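Local coordinates for beta-galactosidase/beta-glucuronidase (Faecalibacterium prausnitzii L2-6, PDB 6MVF), which binds flavin mononucleotide and, as a family 2 glycoside hydrolase, probably cleaves beta-glucuronides, at residues T499-C502 against K503-S506; E141-P144 against S145-P148; G467-L470 against D471-A475; I216-P219 against Y220-V224; A311-V314 against E315-Y318. All coordinates share one frame; numbering follows the deposited sequence.

Contact 1: T499-C502 against K503-S506; sequences TPQC and KDYS
Asp504 turns its carboxylate back toward the amide of Gln501, an instructive case of a polar loop closing on itself through one side chain. Asp504 CB lies 3.6 Å from Gln501 O; CG sits between the residue's own backbone N and carbonyl carbon (chi1 73°), which turns the carboxylate in over the turn. Beyond CG the two oxygens serve different partners. Asp504 OD2 takes the N-H of Gln501 in a nearly straight bond (N to OD2 2.9 Å) that arrives from above the carboxylate plane; it also accepts from a water that donates to Thr499 O. Asp504 OD1 receives Ser506 N at 2.8 Å, an Asx turn, and Ser506 OG at 3.0 Å, both from the same face. Backbone and side chain act together, since Asp504 N bonds Gln501 O at 3.1 Å across the type II beta turn from Gln501 to Asp504. An alanine here has no carboxylate to offer Gln501 N and Ser506 N, and the turn would probably be less firmly tied to the start of the helix. Ser506 OG caps Tyr509 N of helix 507-522, Pro500 packs on that same helix, and Lys503 and Tyr505 both reach Trp458, in the loop after strand 450-453.

Contact 2: E141-P144 against S145-P148; sequences EDTP and SMYP
Thr143 and Met146 face each other across a tight turn in which a hydroxyl and a carbonyl of one residue hold two successive amides. Met146 N bonds Thr143 O at 3.2 Å; the N-H...O line is nearly straight, but the donor stands above the carbonyl plane. Thr143 OG1, placed between its backbone N and carbonyl carbon (chi1 87°), accepts from Ser145 N at 3.2 Å, as in an ST turn. The same oxygen lies 3.3 Å from Met146 CB, while Thr143 CG2 meets the methyl CE of Met146 at 4.2 Å, so the threonine offers one branch to the backbone and the other to the bent methionine chain. One step outward, Asp142 OD1 takes a weak bond from Thr143 N and forms a salt bridge with Lys365. The lysine ammonium also bonds Thr143 O and Met146 O, gathering three oxygens of the turn around one charge. Ser145 OG is held by Glu113, and Tyr147 OH reaches the backbone N of Lys365. The whole is a type I beta turn, Thr143 to Met146, in the loop between strands 131-139 and 163-168, by which the sugar-binding domain of a family 2 glycosidase grips a loop of its TIM barrel.

Contact 3: G467-L470 against D471-A475; sequences GPWL and DKFHA
Trp469 and Phe473, one helical turn apart, lay their rings side by side and pointing the same way. Both CG atoms lie opposite the backbone N (chi1 -164° for Trp469), which sends the two rings off one flank of the helix. Their planes are almost parallel, 7° apart, yet slid so far that they barely overlap, the six-membered ring of Trp469 and the ring of Phe473 having centroids 5.5 Å apart. The closest apolar contact is oblique: Trp469 CZ3 touches Phe473 CB at 3.7 Å, and Trp469 CH2 lies 3.8 Å from Phe473 CD2. Tyr452 meets both rings edge-to-face, and His454 does the same to Trp469; an alanine in place of the tryptophan would probably open a gap beside Phe473, leave His454 without this edge-to-face partner and Tyr452 with Phe473 but not the indole. Helix 466-476 is here the helical arm of a beta-alpha-beta unit of the TIM barrel, between strands 450-453 and 482-487, and Leu470 turns to the latter through Leu482 and Ile484. Regular i to i+4 hydrogen bonds build it: Phe473 N to Trp469 O at 3.0 Å and His474 N to Leu470 O at 2.9 Å. Among the charged groups, Asp471 OD1 pairs with Arg524 in a salt bridge.

Contact 4: I216-P219 against Y220-V224; sequences IEDP and YGCEV
Asp218 gathers the amides of Tyr220 and Cys222 onto one carboxylate oxygen, and hydrogen bonds dominate this end of the hairpin. Cys222 N reaches Asp218 OD1 at 2.9 Å from above the carboxylate plane, while the bond from Tyr220 N to that oxygen is weak. The side chain is put there by its first torsion, which sets CG between the backbone N and the carbonyl carbon (chi1 73°). Backbone bonds do the rest: Gly221 N to Asp218 O at 3.0 Å closes a type I turn, Asp218 N to Cys222 O at 2.9 Å frames it, and Val224 N to Ile216 O at 2.8 Å joins the strands.

The pattern is that of a beta hairpin whose type I turn is followed by a G1 bulge, joining strands 211-217 and 223-230. Gly221 occupies the bulge position with a positive phi (94°), where a side chain would jam against the preceding carbonyl O. Past it, Glu217 and Glu223 form an antiparallel non-hydrogen-bonded pair with side chains on a common face.

Of the aromatic contacts, a CH-pi interaction places Pro219 CB over the centre of the Tyr220 ring, 4.2 Å from its centroid. Asp218 OD2 approaches the edge of that ring in its plane, 3.6 Å from Tyr220 CD2, with carboxylate and ring nearly perpendicular (86°).

Apolar contacts lie along the strands: Ile216 CG2 meets Val224 CG2 at 4.0 Å, the two side chains crossing at about a right angle, and Val224 CG1 touches Asp218 CB. As to charge, Glu223 OE2 is held by Ser215 and makes a salt bridge with Arg586 of the second subunit.

Contact 5: A311-V314 against E315-Y318; sequences ALTV and EDHY
Tyr318 presents the edge of its ring to Val314, whose carbonyl oxygen lies in the ring plane 3.4 Å from Tyr318 CD1; Val314 CG2 adds an apolar touch on Tyr318 CE1 at 4.0 Å. The imidazole of His317 is met obliquely, with Thr313 O 3.3 Å from His317 CD2 and Leu312 CB 3.8 Å from His317 CE1. The third flat group, the carboxylate of Asp316, turns back over the start of the helix: Asp316 OD2 takes Thr313 N at 2.6 Å on its anti side, 29° out of plane. In exchange, Thr313 OG1, held between the backbone N and carbonyl carbon (chi1 69°), accepts from Asp316 N at 3.3 Å. These reciprocal bonds make a capping box with Thr313 as N-cap, satisfying amides that the first helical turn leaves without carbonyl partners. Leu312 CG packs on Asp316 CB at 3.6 Å and covers the flank of the box. Both oxygens of Asp316 also carry salt bridges, OD1 to Lys305 and OD2 to Lys308, which would probably favour its charged form. Helix 314-327 thus begins just beyond the loop from barrel strand 292-300, with His317 bonded to Arg301 and Tyr318 packed on helix 341-350 and bonded to Glu349.

Overall arrangement
The five contacts are local closures spread over three parts of the chain, and none touches another. Contacts 1, 3 and 5 belong to the TIM barrel, contact 2 to the sugar-binding domain and contact 4 to the domain between them. Contacts 1 and 3, their centres about 26 Å apart, both lean on helix 507-522. Contacts 4 and 5 come within about 13 Å at their nearest atoms, whereas contacts 1 and 4 lie on opposite sides of the chain's centre, about 54 Å between centres. All five are away from the flavin mononucleotide pocket, yet contact 2 packs against helix 368-385, which supplies Lys379 and Ile383 to that pocket.

Contact 1: T499-C502 against K503-S506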
loop_
_atom_site.group_PDB
_atom_site.type_symbol
_atom_site.label_atom_id
_atom_site.label_comp_id
_atom_site.label_asym_id
_atom_site.label_seq_id
_atom_site.Cartn_x
_atom_site.Cartn_y
_atom_site.Cartn_z
ATOM N N THR A 499 49.400 8.006 -12.453
ATOM C CA THR A 499 50.215 8.822 -11.559
ATOM C C THR A 499 49.335 9.948 -11.055
ATOM O O THR A 499 49.516 11.111 -11.433
ATOM C CB THR A 499 51.458 9.360 -12.268
ATOM O OG1 THR A 499 51.061 10.137 -13.409
ATOM C CG2 THR A 499 52.366 8.211 -12.711
ATOM N N PRO A 500 48.351 9.629 -10.210
ATOM C CA PRO A 500 47.357 10.639 -9.821
ATOM C C PRO A 500 48.018 11.804 -9.104
ATOM O O PRO A 500 48.824 11.614 -8.192
ATOM C CB PRO A 500 46.400 9.871 -8.898
ATOM C CG PRO A 500 47.181 8.700 -8.426
ATOM C CD PRO A 500 48.158 8.349 -9.508
ATOM N N GLN A 501 47.672 13.015 -9.532
ATOM C CA GLN A 501 48.240 14.225 -8.958
ATOM C C GLN A 501 47.175 15.303 -8.914
ATOM O O GLN A 501 46.156 15.232 -9.607
ATOM C CB GLN A 501 49.450 14.721 -9.753
ATOM C CG GLN A 501 49.125 15.102 -11.164
ATOM C CD GLN A 501 50.369 15.255 -11.996
ATOM O OE1 GLN A 501 51.046 16.287 -11.930
ATOM N NE2 GLN A 501 50.698 14.219 -12.774
ATOM N N CYS A 502 47.440 16.314 -8.088
ATOM C CA CYS A 502 46.518 17.427 -7.918
ATOM C C CYS A 502 46.225 18.115 -9.250
ATOM O O CYS A 502 47.101 18.272 -10.106
ATOM C CB CYS A 502 47.094 18.421 -6.914
ATOM S SG CYS A 502 45.963 19.716 -6.442
ATOM N N LYS A 503 44.966 18.497 -9.426
ATOM C CA LYS A 503 44.434 19.155 -10.612
ATOM C C LYS A 503 44.415 18.279 -11.865
ATOM O O LYS A 503 44.106 18.797 -12.943
ATOM C CB LYS A 503 45.167 20.465 -10.908
ATOM C CG LYS A 503 44.882 21.540 -9.870
ATOM C CD LYS A 503 43.401 21.831 -9.806
ATOM C CE LYS A 503 43.128 23.056 -8.967
ATOM N NZ LYS A 503 43.595 22.809 -7.597
ATOM N N ASP A 504 44.680 16.967 -11.769
ATOM C CA ASP A 504 44.239 16.113 -12.871
ATOM C C ASP A 504 42.763 15.692 -12.767
ATOM O O ASP A 504 42.242 15.103 -13.724
ATOM C CB ASP A 504 45.157 14.881 -13.029
ATOM C CG ASP A 504 44.981 13.813 -11.931
ATOM O OD1 ASP A 504 43.986 13.807 -11.157
ATOM O OD2 ASP A 504 45.883 12.945 -11.848
ATOM N N TYR A 505 42.079 15.984 -11.647
ATOM C CA TYR A 505 40.641 15.773 -11.473
ATOM C C TYR A 505 40.243 14.296 -11.464
ATOM O O TYR A 505 39.047 13.966 -11.601
ATOM C CB TYR A 505 39.838 16.528 -12.544
ATOM C CG TYR A 505 39.801 17.997 -12.272
ATOM C CD1 TYR A 505 40.882 18.814 -12.617
ATOM C CD2 TYR A 505 38.709 18.572 -11.621
ATOM C CE1 TYR A 505 40.870 20.171 -12.340
ATOM C CE2 TYR A 505 38.685 19.926 -11.329
ATOM C CZ TYR A 505 39.767 20.725 -11.697
ATOM O OH TYR A 505 39.742 22.072 -11.420
ATOM N N SER A 506 41.213 13.401 -11.297
ATOM C CA SER A 506 40.967 11.975 -11.459
ATOM C C SER A 506 40.342 11.390 -10.206
ATOM O O SER A 506 40.628 11.824 -9.084
ATOM C CB SER A 506 42.258 11.214 -11.756
ATOM O OG SER A 506 43.021 11.069 -10.568
HETATM O O HOH W 1 47.687 12.621 -13.566
#

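Contact 2: E141-P144 against S145-P148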
loop_
_atom_site.group_PDB
_atom_site.type_symbol
_atom_site.label_atom_id
_atom_site.label_comp_id
_atom_site.label_asym_id
_atom_site.label_seq_id
_atom_site.Cartn_x
_atom_site.Cartn_y
_atom_site.Cartn_z
ATOM N N GLU A 141 16.637 37.627 -6.673
ATOM C CA GLU A 141 17.619 38.673 -6.928
ATOM C C GLU A 141 18.273 39.122 -5.627
ATOM O O GLU A 141 17.668 39.042 -4.548
ATOM C CB GLU A 141 16.954 39.869 -7.616
ATOM C CG GLU A 141 16.694 39.658 -9.109
ATOM C CD GLU A 141 15.713 40.665 -9.721
ATOM O OE1 GLU A 141 14.553 40.808 -9.223
ATOM O OE2 GLU A 141 16.114 41.304 -10.722
ATOM N N ASP A 142 19.520 39.593 -5.740
ATOM C CA ASP A 142 20.242 40.196 -4.615
ATOM C C ASP A 142 19.516 41.439 -4.089
ATOM O O ASP A 142 18.765 42.098 -4.813
ATOM C CB ASP A 142 21.657 40.558 -5.067
ATOM C CG ASP A 142 22.632 40.719 -3.912
ATOM O OD1 ASP A 142 22.231 40.548 -2.737
ATOM O OD2 ASP A 142 23.818 41.006 -4.193
ATOM N N THR A 143 19.704 41.747 -2.810
ATOM C CA THR A 143 19.176 42.963 -2.203
ATOM C C THR A 143 20.181 43.460 -1.179
ATOM O O THR A 143 21.039 42.697 -0.726
ATOM C CB THR A 143 17.824 42.779 -1.494
ATOM O OG1 THR A 143 18.046 42.361 -0.142
ATOM C CG2 THR A 143 16.915 41.782 -2.209
ATOM N N PRO A 144 20.100 44.732 -0.787
ATOM C CA PRO A 144 21.052 45.236 0.224
ATOM C C PRO A 144 21.049 44.464 1.542
ATOM O O PRO A 144 22.078 44.446 2.227
ATOM C CB PRO A 144 20.607 46.691 0.421
ATOM C CG PRO A 144 20.019 47.075 -0.898
ATOM C CD PRO A 144 19.355 45.826 -1.441
ATOM N N SER A 145 19.941 43.816 1.913
ATOM C CA SER A 145 19.856 43.079 3.168
ATOM C C SER A 145 19.912 41.560 3.004
ATOM O O SER A 145 19.789 40.844 4.000
ATOM C CB SER A 145 18.572 43.452 3.908
ATOM O OG SER A 145 17.428 43.055 3.167
ATOM N N MET A 146 20.110 41.045 1.793
ATOM C CA MET A 146 19.907 39.623 1.535
ATOM C C MET A 146 21.135 38.785 1.865
ATOM O O MET A 146 22.263 39.148 1.532
ATOM C CB MET A 146 19.536 39.403 0.068
ATOM C CG MET A 146 19.273 37.948 -0.295
ATOM S SD MET A 146 17.894 37.237 0.645
ATOM C CE MET A 146 16.557 38.315 0.106
ATOM N N TYR A 147 20.902 37.652 2.527
ATOM C CA TYR A 147 21.809 36.512 2.531
ATOM C C TYR A 147 21.048 35.277 2.077
ATOM O O TYR A 147 19.861 35.137 2.402
ATOM C CB TYR A 147 22.381 36.235 3.909
ATOM C CG TYR A 147 23.271 37.307 4.457
ATOM C CD1 TYR A 147 24.638 37.238 4.273
ATOM C CD2 TYR A 147 22.747 38.368 5.196
ATOM C CE1 TYR A 147 25.470 38.190 4.783
ATOM C CE2 TYR A 147 23.569 39.326 5.724
ATOM C CZ TYR A 147 24.943 39.231 5.515
ATOM O OH TYR A 147 25.809 40.169 6.025
ATOM N N PRO A 148 21.691 34.359 1.339
ATOM C CA PRO A 148 23.073 34.401 0.825
ATOM C C PRO A 148 23.261 35.375 -0.334
ATOM O O PRO A 148 22.298 35.683 -1.033
ATOM C CB PRO A 148 23.320 32.964 0.337
ATOM C CG PRO A 148 21.953 32.449 -0.031
ATOM C CD PRO A 148 20.997 33.111 0.961
#

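Contact 3: G467-L470 against D471-A475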
loop_
_atom_site.group_PDB
_atom_site.type_symbol
_atom_site.label_atom_id
_atom_site.label_comp_id
_atom_site.label_asym_id
_atom_site.label_seq_id
_atom_site.Cartn_x
_atom_site.Cartn_y
_atom_site.Cartn_z
ATOM N N GLY A 467 47.474 16.699 8.666
ATOM C CA GLY A 467 47.755 16.189 9.982
ATOM C C GLY A 467 48.502 17.172 10.856
ATOM O O GLY A 467 48.038 17.538 11.938
ATOM N N PRO A 468 49.678 17.622 10.407
ATOM C CA PRO A 468 50.431 18.586 11.223
ATOM C C PRO A 468 49.682 19.882 11.485
ATOM O O PRO A 468 49.824 20.438 12.582
ATOM C CB PRO A 468 51.707 18.814 10.402
ATOM C CG PRO A 468 51.843 17.596 9.563
ATOM C CD PRO A 468 50.439 17.204 9.215
ATOM N N TRP A 469 48.892 20.386 10.528
ATOM C CA TRP A 469 48.085 21.575 10.793
ATOM C C TRP A 469 47.168 21.354 11.995
ATOM O O TRP A 469 47.112 22.185 12.917
ATOM C CB TRP A 469 47.256 21.957 9.566
ATOM C CG TRP A 469 46.708 23.364 9.636
ATOM C CD1 TRP A 469 47.195 24.458 8.981
ATOM C CD2 TRP A 469 45.596 23.838 10.426
ATOM N NE1 TRP A 469 46.463 25.580 9.303
ATOM C CE2 TRP A 469 45.480 25.230 10.191
ATOM C CE3 TRP A 469 44.687 23.224 11.301
ATOM C CZ2 TRP A 469 44.495 26.010 10.789
ATOM C CZ3 TRP A 469 43.707 24.000 11.888
ATOM C CH2 TRP A 469 43.617 25.381 11.627
ATOM N N LEU A 470 46.428 20.241 11.995
ATOM C CA LEU A 470 45.559 19.941 13.126
ATOM C C LEU A 470 46.361 19.869 14.421
ATOM O O LEU A 470 46.043 20.554 15.404
ATOM C CB LEU A 470 44.811 18.627 12.883
ATOM C CG LEU A 470 44.012 18.452 11.585
ATOM C CD1 LEU A 470 43.598 17.000 11.442
ATOM C CD2 LEU A 470 42.794 19.372 11.543
ATOM N N ASP A 471 47.414 19.046 14.437
ATOM C CA ASP A 471 48.220 18.899 15.642
ATOM C C ASP A 471 48.732 20.249 16.152
ATOM O O ASP A 471 48.753 20.500 17.362
ATOM C CB ASP A 471 49.393 17.956 15.376
ATOM C CG ASP A 471 48.956 16.522 15.131
ATOM O OD1 ASP A 471 47.847 16.142 15.567
ATOM O OD2 ASP A 471 49.735 15.769 14.503
ATOM N N LYS A 472 49.122 21.141 15.244
ATOM C CA LYS A 472 49.721 22.404 15.665
ATOM C C LYS A 472 48.685 23.322 16.298
ATOM O O LYS A 472 48.903 23.865 17.386
ATOM C CB LYS A 472 50.401 23.087 14.473
ATOM C CG LYS A 472 51.183 24.341 14.835
ATOM C CD LYS A 472 51.636 25.081 13.584
ATOM C CE LYS A 472 52.448 26.302 13.932
ATOM N NZ LYS A 472 53.780 25.874 14.431
ATOM N N PHE A 473 47.548 23.510 15.628
ATOM C CA PHE A 473 46.496 24.350 16.191
ATOM C C PHE A 473 46.005 23.799 17.524
ATOM O O PHE A 473 45.731 24.561 18.460
ATOM C CB PHE A 473 45.350 24.473 15.185
ATOM C CG PHE A 473 44.226 25.324 15.656
ATOM C CD1 PHE A 473 43.250 24.806 16.515
ATOM C CD2 PHE A 473 44.120 26.640 15.229
ATOM C CE1 PHE A 473 42.206 25.591 16.952
ATOM C CE2 PHE A 473 43.072 27.439 15.657
ATOM C CZ PHE A 473 42.107 26.910 16.526
ATOM N N HIS A 474 45.884 22.475 17.626
ATOM C CA HIS A 474 45.453 21.862 18.877
ATOM C C HIS A 474 46.449 22.152 19.993
ATOM O O HIS A 474 46.055 22.421 21.132
ATOM C CB HIS A 474 45.267 20.350 18.675
ATOM C CG HIS A 474 44.753 19.620 19.889
ATOM N ND1 HIS A 474 43.651 20.039 20.609
ATOM C CD2 HIS A 474 45.186 18.485 20.496
ATOM C CE1 HIS A 474 43.432 19.200 21.606
ATOM N NE2 HIS A 474 44.350 18.250 21.564
ATOM N N ALA A 475 47.748 22.117 19.677
ATOM C CA ALA A 475 48.765 22.342 20.700
ATOM C C ALA A 475 48.799 23.798 21.128
ATOM O O ALA A 475 48.964 24.091 22.316
ATOM C CB ALA A 475 50.137 21.892 20.201
#

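Contact 4: I216-P219 against Y220-V224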
loop_
_atom_site.group_PDB
_atom_site.type_symbol
_atom_site.label_atom_id
_atom_site.label_comp_id
_atom_site.label_asym_id
_atom_site.label_seq_id
_atom_site.Cartn_x
_atom_site.Cartn_y
_atom_site.Cartn_z
ATOM N N ILE A 216 2.355 11.865 26.219
ATOM C CA ILE A 216 3.642 11.417 25.688
ATOM C C ILE A 216 3.521 9.942 25.316
ATOM O O ILE A 216 3.176 9.105 26.163
ATOM C CB ILE A 216 4.792 11.645 26.686
ATOM C CG1 ILE A 216 5.012 13.137 26.944
ATOM C CG2 ILE A 216 6.078 11.055 26.142
ATOM C CD1 ILE A 216 5.981 13.440 28.052
ATOM N N GLU A 217 3.811 9.625 24.054
ATOM C CA GLU A 217 3.752 8.266 23.525
ATOM C C GLU A 217 5.166 7.741 23.310
ATOM O O GLU A 217 6.035 8.469 22.824
ATOM C CB GLU A 217 2.955 8.226 22.211
ATOM C CG GLU A 217 1.484 8.587 22.403
ATOM C CD GLU A 217 0.742 8.896 21.105
ATOM O OE1 GLU A 217 1.387 9.024 20.031
ATOM O OE2 GLU A 217 -0.506 9.021 21.164
ATOM N N ASP A 218 5.393 6.483 23.695
ATOM C CA ASP A 218 6.709 5.846 23.613
ATOM C C ASP A 218 6.974 5.473 22.154
ATOM O O ASP A 218 6.138 5.712 21.279
ATOM C CB ASP A 218 6.768 4.668 24.598
ATOM C CG ASP A 218 5.937 3.446 24.158
ATOM O OD1 ASP A 218 5.328 3.427 23.068
ATOM O OD2 ASP A 218 5.884 2.474 24.936
ATOM N N PRO A 219 8.150 4.906 21.841
ATOM C CA PRO A 219 8.441 4.594 20.427
ATOM C C PRO A 219 7.406 3.699 19.767
ATOM O O PRO A 219 7.206 3.788 18.550
ATOM C CB PRO A 219 9.816 3.924 20.504
ATOM C CG PRO A 219 10.471 4.564 21.715
ATOM C CD PRO A 219 9.353 4.746 22.693
ATOM N N TYR A 220 6.711 2.875 20.543
ATOM C CA TYR A 220 5.741 1.910 20.040
ATOM C C TYR A 220 4.319 2.463 19.995
ATOM O O TYR A 220 3.395 1.720 19.650
ATOM C CB TYR A 220 5.817 0.621 20.890
ATOM C CG TYR A 220 7.262 0.295 21.256
ATOM C CD1 TYR A 220 8.094 -0.396 20.370
ATOM C CD2 TYR A 220 7.813 0.734 22.469
ATOM C CE1 TYR A 220 9.441 -0.651 20.694
ATOM C CE2 TYR A 220 9.144 0.488 22.801
ATOM C CZ TYR A 220 9.959 -0.202 21.913
ATOM O OH TYR A 220 11.283 -0.439 22.254
ATOM N N GLY A 221 4.118 3.746 20.319
ATOM C CA GLY A 221 2.812 4.374 20.253
ATOM C C GLY A 221 1.992 4.387 21.536
ATOM O O GLY A 221 0.927 5.013 21.557
ATOM N N CYS A 222 2.445 3.728 22.599
ATOM C CA CYS A 222 1.695 3.651 23.853
ATOM C C CYS A 222 1.915 4.886 24.717
ATOM O O CYS A 222 3.052 5.342 24.900
ATOM C CB CYS A 222 2.115 2.419 24.662
ATOM S SG CYS A 222 1.960 0.835 23.824
ATOM N N GLU A 223 0.835 5.399 25.296
ATOM C CA GLU A 223 0.981 6.512 26.222
ATOM C C GLU A 223 1.764 6.091 27.470
ATOM O O GLU A 223 1.523 5.024 28.039
ATOM C CB GLU A 223 -0.385 7.055 26.601
ATOM C CG GLU A 223 -0.323 8.423 27.241
ATOM C CD GLU A 223 -1.620 8.798 27.902
ATOM O OE1 GLU A 223 -2.021 8.075 28.852
ATOM O OE2 GLU A 223 -2.242 9.796 27.451
ATOM N N VAL A 224 2.720 6.921 27.885
ATOM C CA VAL A 224 3.520 6.632 29.074
ATOM C C VAL A 224 3.455 7.732 30.133
ATOM O O VAL A 224 3.848 7.485 31.284
ATOM C CB VAL A 224 4.990 6.348 28.698
ATOM C CG1 VAL A 224 5.128 4.951 28.115
ATOM C CG2 VAL A 224 5.504 7.398 27.707
#

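Contact 5: A311-V314 against E315-Y318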
loop_
_atom_site.group_PDB
_atom_site.type_symbol
_atom_site.label_atom_id
_atom_site.label_comp_id
_atom_site.label_asym_id
_atom_site.label_seq_id
_atom_site.Cartn_x
_atom_site.Cartn_y
_atom_site.Cartn_z
ATOM N N ALA A 311 14.171 21.472 -5.761
ATOM C CA ALA A 311 12.754 21.136 -5.620
ATOM C C ALA A 311 12.604 19.615 -5.449
ATOM O O ALA A 311 12.189 18.867 -6.337
ATOM C CB ALA A 311 11.963 21.697 -6.797
ATOM N N LEU A 312 12.955 19.166 -4.247
ATOM C CA LEU A 312 13.059 17.753 -3.924
ATOM C C LEU A 312 11.783 17.256 -3.258
ATOM O O LEU A 312 11.065 18.003 -2.593
ATOM C CB LEU A 312 14.260 17.495 -3.008
ATOM C CG LEU A 312 15.622 17.170 -3.656
ATOM C CD1 LEU A 312 16.110 18.192 -4.689
ATOM C CD2 LEU A 312 16.682 16.978 -2.594
ATOM N N THR A 313 11.491 15.982 -3.462
ATOM C CA THR A 313 10.375 15.370 -2.771
ATOM C C THR A 313 10.839 14.767 -1.447
ATOM O O THR A 313 12.035 14.678 -1.147
ATOM C CB THR A 313 9.730 14.304 -3.652
ATOM O OG1 THR A 313 10.633 13.201 -3.799
ATOM C CG2 THR A 313 9.418 14.873 -5.022
ATOM N N VAL A 314 9.863 14.345 -0.648
ATOM C CA VAL A 314 10.157 13.661 0.604
ATOM C C VAL A 314 10.978 12.388 0.347
ATOM O O VAL A 314 11.885 12.052 1.122
ATOM C CB VAL A 314 8.838 13.378 1.363
ATOM C CG1 VAL A 314 7.991 12.291 0.655
ATOM C CG2 VAL A 314 9.097 12.992 2.804
ATOM N N GLU A 315 10.683 11.665 -0.744
ATOM C CA GLU A 315 11.475 10.486 -1.085
ATOM C C GLU A 315 12.906 10.865 -1.397
ATOM O O GLU A 315 13.836 10.102 -1.099
ATOM C CB GLU A 315 10.883 9.741 -2.282
ATOM C CG GLU A 315 9.531 9.144 -2.057
ATOM C CD GLU A 315 8.412 10.159 -2.220
ATOM O OE1 GLU A 315 8.583 11.150 -2.985
ATOM O OE2 GLU A 315 7.354 9.960 -1.576
ATOM N N ASP A 316 13.111 12.030 -2.013
ATOM C CA ASP A 316 14.474 12.484 -2.269
ATOM C C ASP A 316 15.241 12.645 -0.965
ATOM O O ASP A 316 16.386 12.196 -0.848
ATOM C CB ASP A 316 14.472 13.798 -3.049
ATOM C CG ASP A 316 13.901 13.645 -4.450
ATOM O OD1 ASP A 316 14.162 12.609 -5.111
ATOM O OD2 ASP A 316 13.169 14.565 -4.890
ATOM N N HIS A 317 14.615 13.265 0.033
ATOM C CA HIS A 317 15.325 13.556 1.270
ATOM C C HIS A 317 15.699 12.274 1.999
ATOM O O HIS A 317 16.855 12.098 2.408
ATOM C CB HIS A 317 14.479 14.464 2.162
ATOM C CG HIS A 317 14.242 15.823 1.584
ATOM N ND1 HIS A 317 15.272 16.640 1.159
ATOM C CD2 HIS A 317 13.096 16.513 1.369
ATOM C CE1 HIS A 317 14.767 17.776 0.711
ATOM N NE2 HIS A 317 13.450 17.725 0.826
ATOM N N TYR A 318 14.737 11.355 2.151
ATOM C CA TYR A 318 15.007 10.085 2.822
ATOM C C TYR A 318 15.990 9.235 2.035
ATOM O O TYR A 318 16.782 8.501 2.629
ATOM C CB TYR A 318 13.696 9.327 3.076
ATOM C CG TYR A 318 12.984 9.787 4.342
ATOM C CD1 TYR A 318 12.214 10.946 4.358
ATOM C CD2 TYR A 318 13.102 9.076 5.525
ATOM C CE1 TYR A 318 11.560 11.372 5.522
ATOM C CE2 TYR A 318 12.461 9.495 6.697
ATOM C CZ TYR A 318 11.694 10.639 6.690
ATOM O OH TYR A 318 11.069 11.053 7.848
#